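Local coordinates for Alpha/beta hydrolase (Streptomyces albidoflavus, PDB 6KSU), which probably catalyses the head-to-tail macrolactamization of non-ribosomal peptides, acting as a stand-alone cyclase related to penicillin-binding proteins, at residues Y420-V434 against S437-R451. Residues are numbered along the deposited sequence; the frame is centred on the assembly and turned at random.
Sequences YSDYRLSLHEDDLFV and SGEPGALPITGRFVR
One face of the Phe433 ring lies over the backbone of Gly447: Gly447 CA sits 3.8 Å from the ring centroid and 25° off its normal, a CH-pi contact. Phe433 takes the crowded rotamer, CG between its backbone N and carbonyl carbon (chi1 73°), which swings the ring across the neighbouring strand. Its CD1 meets Phe449 CE2 at 3.4 Å; the planes meet obliquely at 48°, with Phe433 CE1 over one face of the Phe449 ring, toward its rim, and Leu427 CD2 reaches Phe449 CE2. On the Tyr423 ring, Ile445 CD1 lies over one face, a water held by Ser421 O and Ser437 OG over the opposite face toward the rim, and Leu443 O at the edge in plane, while the Tyr423 hydroxyl turns to Arg417.

Strands 432-437 and 445-451 form an antiparallel hairpin in the eight-stranded C-terminal barrel. Phe433 and Gly447 make a hydrogen-bonded antiparallel pair, Phe433 N to Gly447 O and Gly447 N to Phe433 O both being 3.0 Å. Phe449 N donates to Asp431 O at 2.8 Å.

At one end, Arg451 grips the Asp431 carboxylate side-on, NE to OD1 (3.2 Å) and NH2 to OD2 (3.0 Å), each oxygen met on its syn side with the planes turned against each other. Toward the other end, Glu439 OE1 accepts from Ser421 OG through its anti lone pair and from Ser421 N above the carboxylate plane.

The two carboxylates therefore work differently: Asp431 is paired with a charge, which probably favours its ionised form, whereas Glu439 ties strand 420-427 to the hairpin loop through neutral donors.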
loop_
_atom_site.group_PDB
_atom_site.type_symbol
_atom_site.label_atom_id
_atom_site.label_comp_id
_atom_site.label_asym_id
_atom_site.label_seq_id
_atom_site.Cartn_x
_atom_site.Cartn_y
_atom_site.Cartn_z
ATOM N N TYR A 420 4.727 -6.785 24.331
ATOM C CA TYR A 420 3.471 -7.513 24.257
ATOM C C TYR A 420 3.558 -8.782 25.081
ATOM O O TYR A 420 4.645 -9.334 25.287
ATOM C CB TYR A 420 3.107 -7.901 22.821
ATOM C CG TYR A 420 2.605 -6.778 21.962
ATOM C CD1 TYR A 420 1.371 -6.859 21.333
ATOM C CD2 TYR A 420 3.367 -5.641 21.763
ATOM C CE1 TYR A 420 0.910 -5.826 20.531
ATOM C CE2 TYR A 420 2.918 -4.610 20.970
ATOM C CZ TYR A 420 1.689 -4.706 20.356
ATOM O OH TYR A 420 1.247 -3.671 19.562
ATOM N N SER A 421 2.389 -9.246 25.523
ATOM C CA SER A 421 2.255 -10.602 26.034
ATOM C C SER A 421 2.787 -11.623 25.022
ATOM O O SER A 421 2.746 -11.420 23.801
ATOM C CB SER A 421 0.788 -10.887 26.366
ATOM O OG SER A 421 0.355 -10.141 27.497
ATOM N N ASP A 422 3.326 -12.718 25.543
ATOM C CA ASP A 422 3.761 -13.817 24.698
ATOM C C ASP A 422 2.577 -14.378 23.915
ATOM O O ASP A 422 1.451 -14.423 24.410
ATOM C CB ASP A 422 4.392 -14.924 25.548
ATOM C CG ASP A 422 5.690 -14.504 26.189
ATOM O OD1 ASP A 422 6.161 -13.375 25.951
ATOM O OD2 ASP A 422 6.265 -15.328 26.929
ATOM N N TYR A 423 2.828 -14.789 22.669
ATOM C CA TYR A 423 1.811 -15.485 21.889
ATOM C C TYR A 423 2.057 -16.997 21.961
ATOM O O TYR A 423 3.202 -17.453 21.900
ATOM C CB TYR A 423 1.802 -15.047 20.410
ATOM C CG TYR A 423 1.640 -13.565 20.053
ATOM C CD1 TYR A 423 0.483 -13.094 19.420
ATOM C CD2 TYR A 423 2.667 -12.658 20.283
ATOM C CE1 TYR A 423 0.350 -11.742 19.064
ATOM C CE2 TYR A 423 2.551 -11.314 19.914
ATOM C CZ TYR A 423 1.397 -10.863 19.320
ATOM O OH TYR A 423 1.313 -9.538 18.976
ATOM N N ARG A 424 0.990 -17.778 22.096
ATOM C CA ARG A 424 1.138 -19.214 21.899
ATOM C C ARG A 424 1.248 -19.511 20.401
ATOM O O ARG A 424 0.414 -19.059 19.604
ATOM C CB ARG A 424 -0.029 -19.984 22.522
ATOM C CG ARG A 424 -0.348 -19.611 23.975
ATOM C CD ARG A 424 -1.014 -20.771 24.718
ATOM N NE ARG A 424 -0.128 -21.942 24.759
ATOM C CZ ARG A 424 0.429 -22.457 25.864
ATOM N NH1 ARG A 424 0.201 -21.921 27.063
ATOM N NH2 ARG A 424 1.226 -23.520 25.766
ATOM N N LEU A 425 2.275 -20.272 20.021
ATOM C CA LEU A 425 2.613 -20.506 18.616
ATOM C C LEU A 425 2.192 -21.911 18.209
ATOM O O LEU A 425 2.733 -22.889 18.723
ATOM C CB LEU A 425 4.114 -20.327 18.385
ATOM C CG LEU A 425 4.609 -20.320 16.928
ATOM C CD1 LEU A 425 3.876 -19.235 16.114
ATOM C CD2 LEU A 425 6.074 -20.053 16.908
ATOM N N SER A 426 1.236 -22.016 17.300
ATOM C CA SER A 426 0.829 -23.301 16.750
ATOM C C SER A 426 1.432 -23.449 15.368
ATOM O O SER A 426 1.227 -22.585 14.506
ATOM C CB SER A 426 -0.686 -23.432 16.652
ATOM O OG SER A 426 -1.254 -23.526 17.921
ATOM N N LEU A 427 2.176 -24.535 15.167
ATOM C CA LEU A 427 2.764 -24.849 13.871
ATOM C C LEU A 427 1.812 -25.744 13.094
ATOM O O LEU A 427 1.261 -26.700 13.651
ATOM C CB LEU A 427 4.111 -25.542 14.050
ATOM C CG LEU A 427 5.256 -24.680 14.582
ATOM C CD1 LEU A 427 6.552 -25.429 14.481
ATOM C CD2 LEU A 427 5.331 -23.356 13.824
ATOM N N HIS A 428 1.616 -25.431 11.814
ATOM C CA HIS A 428 0.642 -26.116 10.972
ATOM C C HIS A 428 1.314 -26.562 9.682
ATOM O O HIS A 428 2.480 -26.252 9.425
ATOM C CB HIS A 428 -0.565 -25.214 10.670
ATOM C CG HIS A 428 -1.565 -25.169 11.778
ATOM N ND1 HIS A 428 -1.579 -24.167 12.725
ATOM C CD2 HIS A 428 -2.558 -26.022 12.120
ATOM C CE1 HIS A 428 -2.553 -24.392 13.588
ATOM N NE2 HIS A 428 -3.155 -25.519 13.251
ATOM N N GLU A 429 0.555 -27.280 8.858
ATOM C CA GLU A 429 1.087 -27.805 7.608
ATOM C C GLU A 429 1.307 -26.682 6.599
ATOM O O GLU A 429 0.783 -25.572 6.735
ATOM C CB GLU A 429 0.150 -28.871 7.038
ATOM C CG GLU A 429 0.334 -30.250 7.713
ATOM C CD GLU A 429 -0.568 -31.338 7.142
ATOM O OE1 GLU A 429 -0.428 -31.665 5.941
ATOM O OE2 GLU A 429 -1.405 -31.882 7.898
ATOM N N ASP A 430 2.107 -26.986 5.575
ATOM C CA ASP A 430 2.518 -26.016 4.561
ATOM C C ASP A 430 3.308 -24.857 5.172
ATOM O O ASP A 430 3.347 -23.752 4.609
ATOM C CB ASP A 430 1.320 -25.490 3.762
ATOM C CG ASP A 430 0.607 -26.590 2.986
ATOM O OD1 ASP A 430 1.295 -27.479 2.423
ATOM O OD2 ASP A 430 -0.647 -26.570 2.947
ATOM N N ASP A 431 3.954 -25.112 6.316
ATOM C CA ASP A 431 4.761 -24.129 7.043
ATOM C C ASP A 431 3.920 -22.940 7.525
ATOM O O ASP A 431 4.444 -21.846 7.741
ATOM C CB ASP A 431 5.954 -23.629 6.200
ATOM C CG ASP A 431 7.167 -24.595 6.212
ATOM O OD1 ASP A 431 8.002 -24.508 5.283
ATOM O OD2 ASP A 431 7.299 -25.432 7.133
ATOM N N LEU A 432 2.619 -23.130 7.709
ATOM C CA LEU A 432 1.795 -22.088 8.295
ATOM C C LEU A 432 1.956 -22.052 9.813
ATOM O O LEU A 432 2.421 -23.003 10.443
ATOM C CB LEU A 432 0.325 -22.308 7.942
ATOM C CG LEU A 432 -0.132 -21.751 6.596
ATOM C CD1 LEU A 432 -1.155 -22.676 5.935
ATOM C CD2 LEU A 432 -0.700 -20.361 6.821
ATOM N N PHE A 433 1.547 -20.931 10.403
ATOM C CA PHE A 433 1.516 -20.831 11.851
ATOM C C PHE A 433 0.491 -19.797 12.257
ATOM O O PHE A 433 0.265 -18.803 11.555
ATOM C CB PHE A 433 2.870 -20.448 12.451
ATOM C CG PHE A 433 3.256 -19.007 12.242
ATOM C CD1 PHE A 433 4.179 -18.661 11.263
ATOM C CD2 PHE A 433 2.726 -17.995 13.042
ATOM C CE1 PHE A 433 4.562 -17.356 11.088
ATOM C CE2 PHE A 433 3.088 -16.679 12.853
ATOM C CZ PHE A 433 4.006 -16.355 11.886
ATOM N N VAL A 434 -0.094 -20.027 13.422
ATOM C CA VAL A 434 -0.980 -19.074 14.068
ATOM C C VAL A 434 -0.429 -18.799 15.460
ATOM O O VAL A 434 -0.115 -19.739 16.208
ATOM C CB VAL A 434 -2.411 -19.618 14.133
ATOM C CG1 VAL A 434 -3.304 -18.713 14.988
ATOM C CG2 VAL A 434 -2.960 -19.769 12.737
ATOM N N SER A 437 -2.502 -14.475 20.997
ATOM C CA SER A 437 -1.972 -13.595 22.034
ATOM C C SER A 437 -2.529 -13.929 23.399
ATOM O O SER A 437 -3.691 -14.319 23.532
ATOM C CB SER A 437 -2.294 -12.139 21.770
ATOM O OG SER A 437 -1.710 -11.392 22.821
ATOM N N GLY A 438 -1.686 -13.757 24.424
ATOM C CA GLY A 438 -2.136 -13.958 25.790
ATOM C C GLY A 438 -2.962 -12.812 26.335
ATOM O O GLY A 438 -3.616 -12.968 27.367
ATOM N N GLU A 439 -2.929 -11.660 25.665
ATOM C CA GLU A 439 -3.814 -10.551 25.979
ATOM C C GLU A 439 -4.904 -10.450 24.917
ATOM O O GLU A 439 -4.584 -10.275 23.728
ATOM C CB GLU A 439 -3.023 -9.247 26.070
ATOM C CG GLU A 439 -2.106 -8.930 24.886
ATOM C CD GLU A 439 -1.251 -7.695 25.121
ATOM O OE1 GLU A 439 -0.230 -7.767 25.843
ATOM O OE2 GLU A 439 -1.621 -6.631 24.610
ATOM N N PRO A 440 -6.188 -10.540 25.301
ATOM C CA PRO A 440 -7.278 -10.588 24.301
ATOM C C PRO A 440 -7.469 -9.302 23.508
ATOM O O PRO A 440 -8.131 -9.327 22.461
ATOM C CB PRO A 440 -8.516 -10.883 25.160
ATOM C CG PRO A 440 -8.166 -10.277 26.508
ATOM C CD PRO A 440 -6.705 -10.552 26.682
ATOM N N GLY A 441 -6.949 -8.179 23.973
ATOM C CA GLY A 441 -7.080 -7.036 23.099
ATOM C C GLY A 441 -6.023 -6.955 22.019
ATOM O O GLY A 441 -5.916 -5.943 21.324
ATOM N N ALA A 442 -5.197 -7.980 21.861
ATOM C CA ALA A 442 -4.171 -7.920 20.837
ATOM C C ALA A 442 -4.536 -8.840 19.682
ATOM O O ALA A 442 -5.239 -9.837 19.855
ATOM C CB ALA A 442 -2.800 -8.271 21.414
ATOM N N LEU A 443 -4.051 -8.488 18.482
ATOM C CA LEU A 443 -4.508 -9.382 17.430
ATOM C C LEU A 443 -3.608 -10.613 17.325
ATOM O O LEU A 443 -2.394 -10.531 17.565
ATOM C CB LEU A 443 -4.528 -8.655 16.106
ATOM C CG LEU A 443 -5.336 -7.358 16.101
ATOM C CD1 LEU A 443 -4.921 -6.470 14.918
ATOM C CD2 LEU A 443 -6.839 -7.665 16.091
ATOM N N PRO A 444 -4.187 -11.760 16.983
ATOM C CA PRO A 444 -3.365 -12.938 16.685
ATOM C C PRO A 444 -2.662 -12.763 15.349
ATOM O O PRO A 444 -3.032 -11.913 14.538
ATOM C CB PRO A 444 -4.380 -14.088 16.639
ATOM C CG PRO A 444 -5.674 -13.413 16.248
ATOM C CD PRO A 444 -5.626 -12.034 16.847
ATOM N N ILE A 445 -1.637 -13.585 15.118
ATOM C CA ILE A 445 -0.787 -13.468 13.929
ATOM C C ILE A 445 -0.842 -14.771 13.148
ATOM O O ILE A 445 -0.366 -15.809 13.623
ATOM C CB ILE A 445 0.663 -13.109 14.282
ATOM C CG1 ILE A 445 0.722 -11.738 14.989
ATOM C CG2 ILE A 445 1.522 -13.117 13.026
ATOM C CD1 ILE A 445 2.099 -11.384 15.543
ATOM N N THR A 446 -1.409 -14.725 11.946
ATOM C CA THR A 446 -1.271 -15.819 10.996
ATOM C C THR A 446 -0.165 -15.488 10.007
ATOM O O THR A 446 -0.214 -14.458 9.334
ATOM C CB THR A 446 -2.565 -16.099 10.248
ATOM O OG1 THR A 446 -3.521 -16.644 11.162
ATOM C CG2 THR A 446 -2.299 -17.096 9.108
ATOM N N GLY A 447 0.835 -16.356 9.936
ATOM C CA GLY A 447 1.926 -16.172 9.018
ATOM C C GLY A 447 2.416 -17.510 8.497
ATOM O O GLY A 447 1.751 -18.531 8.675
ATOM N N ARG A 448 3.570 -17.509 7.836
ATOM C CA ARG A 448 4.230 -18.740 7.421
ATOM C C ARG A 448 5.733 -18.606 7.610
ATOM O O ARG A 448 6.287 -17.510 7.699
ATOM C CB ARG A 448 3.947 -19.114 5.965
ATOM C CG ARG A 448 4.550 -18.129 4.943
ATOM C CD ARG A 448 4.386 -18.650 3.537
ATOM N NE ARG A 448 4.949 -17.735 2.563
ATOM C CZ ARG A 448 4.887 -17.917 1.250
ATOM N NH1 ARG A 448 4.282 -18.986 0.747
ATOM N NH2 ARG A 448 5.434 -17.023 0.442
ATOM N N PHE A 449 6.375 -19.755 7.726
ATOM C CA PHE A 449 7.820 -19.864 7.604
ATOM C C PHE A 449 8.203 -20.148 6.164
ATOM O O PHE A 449 7.450 -20.760 5.402
ATOM C CB PHE A 449 8.350 -20.959 8.523
ATOM C CG PHE A 449 8.077 -20.677 9.961
ATOM C CD1 PHE A 449 8.918 -19.855 10.679
ATOM C CD2 PHE A 449 6.934 -21.159 10.565
ATOM C CE1 PHE A 449 8.644 -19.563 11.998
ATOM C CE2 PHE A 449 6.654 -20.867 11.875
ATOM C CZ PHE A 449 7.508 -20.071 12.593
ATOM N N VAL A 450 9.382 -19.676 5.794
ATOM C CA VAL A 450 9.918 -19.853 4.453
ATOM C C VAL A 450 11.336 -20.393 4.573
ATOM O O VAL A 450 12.130 -19.899 5.384
ATOM C CB VAL A 450 9.889 -18.531 3.657
ATOM C CG1 VAL A 450 10.430 -18.737 2.240
ATOM C CG2 VAL A 450 8.469 -18.005 3.622
ATOM N N ARG A 451 11.636 -21.418 3.784
ATOM C CA ARG A 451 12.965 -21.997 3.653
ATOM C C ARG A 451 13.565 -21.584 2.315
ATOM O O ARG A 451 12.843 -21.366 1.336
ATOM C CB ARG A 451 12.917 -23.529 3.720
ATOM C CG ARG A 451 12.342 -24.095 5.021
ATOM C CD ARG A 451 11.940 -25.569 4.905
ATOM N NE ARG A 451 10.852 -25.887 5.823
ATOM C CZ ARG A 451 11.038 -26.212 7.099
ATOM N NH1 ARG A 451 12.273 -26.252 7.583
ATOM N NH2 ARG A 451 9.996 -26.480 7.889
HETATM O O HOH W 1 0.565 -10.178 22.715
HETATM O O HOH W 2 9.351 -22.875 2.907
#